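Tylactone synthase starter module and modules 1 & 2 (Streptomyces fradiae, PDB 2Z5L) probably reduces, through its first ketoreductase domain, the beta-keto group of a polyketide intermediate in tylosin assembly, setting the chirality of the resulting alcohol. Local coordinates at residues Val480-Ile492 / Leu497-Thr509. Sequence-based numbering, arbitrary orientation.
Sequences VDWERFAPATNAI and LFDTVPEAREALT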
# COMPACT_ATOMS: atom_id res chain seq x y z
N VAL A 480 -4.03 -18.17 1.65
CA VAL A 480 -2.83 -18.44 2.46
C VAL A 480 -2.86 -19.65 3.38
O VAL A 480 -3.83 -19.89 4.09
CB VAL A 480 -2.50 -17.27 3.40
CG1 VAL A 480 -1.03 -17.30 3.76
CG2 VAL A 480 -2.92 -15.97 2.78
N ASP A 481 -1.75 -20.39 3.40
CA ASP A 481 -1.59 -21.55 4.26
C ASP A 481 -1.05 -21.04 5.61
O ASP A 481 0.15 -21.13 5.88
CB ASP A 481 -0.59 -22.54 3.65
CG ASP A 481 -0.34 -23.75 4.53
OD1 ASP A 481 0.54 -24.58 4.17
OD2 ASP A 481 -1.02 -23.88 5.58
N TRP A 482 -1.94 -20.50 6.43
CA TRP A 482 -1.59 -19.97 7.74
C TRP A 482 -0.69 -20.89 8.56
O TRP A 482 0.10 -20.41 9.38
CB TRP A 482 -2.85 -19.66 8.53
CG TRP A 482 -3.60 -18.46 8.04
CD1 TRP A 482 -4.92 -18.41 7.67
CD2 TRP A 482 -3.10 -17.13 7.91
NE1 TRP A 482 -5.27 -17.13 7.33
CE2 TRP A 482 -4.18 -16.32 7.47
CE3 TRP A 482 -1.86 -16.53 8.13
CZ2 TRP A 482 -4.04 -14.95 7.24
CZ3 TRP A 482 -1.72 -15.17 7.91
CH2 TRP A 482 -2.81 -14.39 7.47
N GLU A 483 -0.82 -22.19 8.36
CA GLU A 483 -0.00 -23.15 9.10
C GLU A 483 1.42 -23.15 8.56
O GLU A 483 2.21 -24.03 8.86
CB GLU A 483 -0.60 -24.56 8.99
CG GLU A 483 -1.97 -24.71 9.66
CD GLU A 483 -1.92 -24.57 11.18
OE1 GLU A 483 -3.00 -24.51 11.80
OE2 GLU A 483 -0.80 -24.53 11.74
N ARG A 484 1.73 -22.14 7.75
CA ARG A 484 3.05 -22.03 7.16
C ARG A 484 3.47 -20.57 7.08
O ARG A 484 4.65 -20.26 6.98
CB ARG A 484 3.04 -22.65 5.76
CG ARG A 484 4.40 -22.71 5.10
CD ARG A 484 4.28 -23.35 3.73
NE ARG A 484 5.57 -23.45 3.05
CZ ARG A 484 5.72 -23.82 1.78
NH1 ARG A 484 4.65 -24.13 1.06
NH2 ARG A 484 6.93 -23.88 1.24
N PHE A 485 2.48 -19.68 7.14
CA PHE A 485 2.73 -18.25 7.06
C PHE A 485 3.07 -17.66 8.42
O PHE A 485 4.12 -17.04 8.59
CB PHE A 485 1.48 -17.55 6.51
CG PHE A 485 1.74 -16.15 6.02
CD1 PHE A 485 2.19 -15.94 4.72
CD2 PHE A 485 1.52 -15.06 6.84
CE1 PHE A 485 2.43 -14.65 4.25
CE2 PHE A 485 1.75 -13.76 6.38
CZ PHE A 485 2.21 -13.56 5.08
N ALA A 486 2.18 -17.86 9.39
CA ALA A 486 2.39 -17.34 10.74
C ALA A 486 3.78 -17.64 11.28
O ALA A 486 4.50 -16.73 11.69
CB ALA A 486 1.33 -17.91 11.68
N PRO A 487 4.19 -18.92 11.28
CA PRO A 487 5.52 -19.24 11.80
C PRO A 487 6.66 -18.63 10.98
O PRO A 487 7.64 -18.14 11.55
CB PRO A 487 5.53 -20.77 11.77
CG PRO A 487 4.67 -21.09 10.59
CD PRO A 487 3.51 -20.12 10.77
N ALA A 488 6.52 -18.66 9.66
CA ALA A 488 7.54 -18.13 8.76
C ALA A 488 7.73 -16.62 8.92
O ALA A 488 8.83 -16.14 9.16
CB ALA A 488 7.17 -18.45 7.32
N THR A 489 6.63 -15.90 8.78
CA THR A 489 6.65 -14.46 8.89
C THR A 489 7.13 -14.03 10.27
O THR A 489 7.74 -12.97 10.43
CB THR A 489 5.25 -13.90 8.63
OG1 THR A 489 4.86 -14.26 7.29
CG2 THR A 489 5.22 -12.39 8.78
N ASN A 490 6.86 -14.85 11.27
CA ASN A 490 7.27 -14.52 12.63
C ASN A 490 8.76 -14.77 12.84
O ASN A 490 9.40 -14.12 13.68
CB ASN A 490 6.44 -15.30 13.64
CG ASN A 490 6.64 -14.79 15.06
OD1 ASN A 490 5.77 -14.10 15.61
ND2 ASN A 490 7.77 -15.15 15.66
N ALA A 491 9.32 -15.71 12.08
CA ALA A 491 10.74 -16.04 12.18
C ALA A 491 11.59 -14.86 11.68
O ALA A 491 12.70 -14.62 12.18
CB ALA A 491 11.05 -17.28 11.36
N ILE A 492 11.07 -14.14 10.69
CA ILE A 492 11.76 -12.98 10.13
C ILE A 492 11.55 -11.79 11.05
O ILE A 492 12.50 -11.12 11.43
CB ILE A 492 11.19 -12.60 8.73
CG1 ILE A 492 11.32 -13.79 7.77
CG2 ILE A 492 11.94 -11.40 8.17
CD1 ILE A 492 10.57 -13.59 6.46
N LEU A 497 0.47 -8.20 14.28
CA LEU A 497 -0.32 -8.02 13.07
C LEU A 497 -1.32 -9.13 12.72
O LEU A 497 -2.51 -8.87 12.52
CB LEU A 497 0.63 -7.78 11.89
CG LEU A 497 0.07 -7.11 10.63
CD1 LEU A 497 -0.46 -8.15 9.68
CD2 LEU A 497 -1.00 -6.09 11.01
N PHE A 498 -0.83 -10.36 12.66
CA PHE A 498 -1.69 -11.49 12.32
C PHE A 498 -2.27 -12.24 13.51
O PHE A 498 -2.85 -13.32 13.34
CB PHE A 498 -0.93 -12.48 11.43
CG PHE A 498 -0.32 -11.86 10.20
CD1 PHE A 498 0.96 -11.31 10.24
CD2 PHE A 498 -1.03 -11.83 9.00
CE1 PHE A 498 1.53 -10.75 9.10
CE2 PHE A 498 -0.47 -11.27 7.85
CZ PHE A 498 0.81 -10.73 7.90
N ASP A 499 -2.11 -11.72 14.72
CA ASP A 499 -2.67 -12.43 15.87
C ASP A 499 -4.19 -12.54 15.78
O ASP A 499 -4.77 -13.50 16.28
CB ASP A 499 -2.29 -11.74 17.19
CG ASP A 499 -0.87 -12.06 17.64
OD1 ASP A 499 -0.34 -13.13 17.25
OD2 ASP A 499 -0.29 -11.25 18.39
N THR A 500 -4.82 -11.56 15.14
CA THR A 500 -6.27 -11.56 15.00
C THR A 500 -6.78 -12.60 14.00
O THR A 500 -7.95 -12.60 13.64
CB THR A 500 -6.79 -10.18 14.56
OG1 THR A 500 -5.79 -9.53 13.75
CG2 THR A 500 -7.11 -9.32 15.76
N VAL A 501 -5.89 -13.48 13.56
CA VAL A 501 -6.27 -14.54 12.63
C VAL A 501 -6.15 -15.88 13.33
O VAL A 501 -5.05 -16.28 13.71
CB VAL A 501 -5.38 -14.57 11.38
CG1 VAL A 501 -5.79 -15.73 10.49
CG2 VAL A 501 -5.51 -13.26 10.62
N PRO A 502 -7.28 -16.59 13.49
CA PRO A 502 -7.32 -17.90 14.15
C PRO A 502 -6.23 -18.88 13.73
O PRO A 502 -5.41 -19.31 14.54
CB PRO A 502 -8.71 -18.41 13.79
CG PRO A 502 -9.51 -17.14 13.78
CD PRO A 502 -8.61 -16.22 13.00
N GLU A 503 -6.23 -19.22 12.45
CA GLU A 503 -5.27 -20.16 11.88
C GLU A 503 -3.83 -19.72 12.08
O GLU A 503 -2.90 -20.54 12.11
CB GLU A 503 -5.57 -20.35 10.40
CG GLU A 503 -6.95 -20.92 10.09
CD GLU A 503 -8.10 -19.95 10.34
OE1 GLU A 503 -9.26 -20.39 10.24
OE2 GLU A 503 -7.85 -18.76 10.62
N ALA A 504 -3.64 -18.41 12.23
CA ALA A 504 -2.32 -17.85 12.44
C ALA A 504 -1.86 -18.12 13.87
O ALA A 504 -0.79 -18.70 14.09
CB ALA A 504 -2.34 -16.35 12.16
N ARG A 505 -2.68 -17.71 14.84
CA ARG A 505 -2.34 -17.90 16.25
C ARG A 505 -2.12 -19.37 16.59
O ARG A 505 -1.57 -19.69 17.64
CB ARG A 505 -3.44 -17.33 17.14
CG ARG A 505 -2.96 -16.94 18.53
CD ARG A 505 -1.99 -15.77 18.44
NE ARG A 505 -1.36 -15.44 19.72
CZ ARG A 505 -0.45 -16.19 20.33
NH1 ARG A 505 -0.05 -17.33 19.78
NH2 ARG A 505 0.06 -15.79 21.49
N GLU A 506 -2.54 -20.26 15.69
CA GLU A 506 -2.39 -21.70 15.90
C GLU A 506 -0.98 -22.20 15.62
O GLU A 506 -0.37 -22.85 16.46
CB GLU A 506 -3.36 -22.47 15.00
CG GLU A 506 -4.83 -22.32 15.34
CD GLU A 506 -5.72 -23.00 14.32
OE1 GLU A 506 -5.50 -24.20 14.03
OE2 GLU A 506 -6.65 -22.34 13.80
N ALA A 507 -0.49 -21.92 14.42
CA ALA A 507 0.85 -22.36 14.04
C ALA A 507 1.88 -21.68 14.92
O ALA A 507 2.97 -22.20 15.14
CB ALA A 507 1.11 -22.04 12.57
N LEU A 508 1.52 -20.51 15.44
CA LEU A 508 2.41 -19.76 16.31
C LEU A 508 2.68 -20.51 17.62
O LEU A 508 1.79 -21.12 18.20
CB LEU A 508 1.82 -18.37 16.60
CG LEU A 508 1.93 -17.30 15.50
CD1 LEU A 508 0.97 -16.16 15.77
CD2 LEU A 508 3.37 -16.80 15.43
N THR A 509 3.93 -20.45 18.07
CA THR A 509 4.36 -21.11 19.30
C THR A 509 4.76 -20.06 20.33
O THR A 509 4.18 -20.05 21.44
CB THR A 509 5.56 -22.04 19.05
OG1 THR A 509 5.21 -23.03 18.07
CG2 THR A 509 5.99 -22.74 20.33
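W482, F485 and F498 form an aromatic cluster at the C-terminal end of this short-chain dehydrogenase/reductase-type ketoreductase, where helix 482-492 packs against the last modelled helix, 502-507. The axes of the two short helical segments approach to 7.6 Å and cross at -61°. Of the ring pairs, F485 with F498 is edge-to-face (T-shaped): F485 turns its edge to the face of F498, bringing CE2 to 3.5 Å from F498 CZ, with the planes at 70°. W482 and F498 meet obliquely, W482 CH2 lying 3.5 Å from F498 CD2. W396, outside both segments, touches both W482 and F498, tying the cluster to the rest of the fold.

The indole also has an aliphatic partner. V501 CG1 sits over one face in a CH-pi contact, 3.7 Å from the centroid of the five-membered ring; a chi1 of 177°, with CG1 anti to the backbone N, carries it over the NE1-CE2 bond, and CG2 grazes CZ2. Beside it, E503 CB packs against W482 CB and CD1; the chain bends at chi2, keeping the carboxylate near CD1, where OE2 forms a salt bridge with R247. The indole NE1 hydrogen-bonds to Y29, so the buried ring is held by both packing and a polar bond.

Small residues let the backbones come close: the CA atoms of A486 and A504 are 5.0 Å apart. A486 CB nestles against A504 O and also touches L508 CG, while A507 CB rests on P487 CD. Further along, L508 CD2 touches N490 OD1 at 3.6 Å.

On the solvent-exposed side, E483 and E506 bring like-charged carboxylates together, probably a mildly unfavourable encounter unless solvent screens it. E483 OE1 stands 3.4 Å from E506 OE1, while E483 OE2 lies against the methyl of A507.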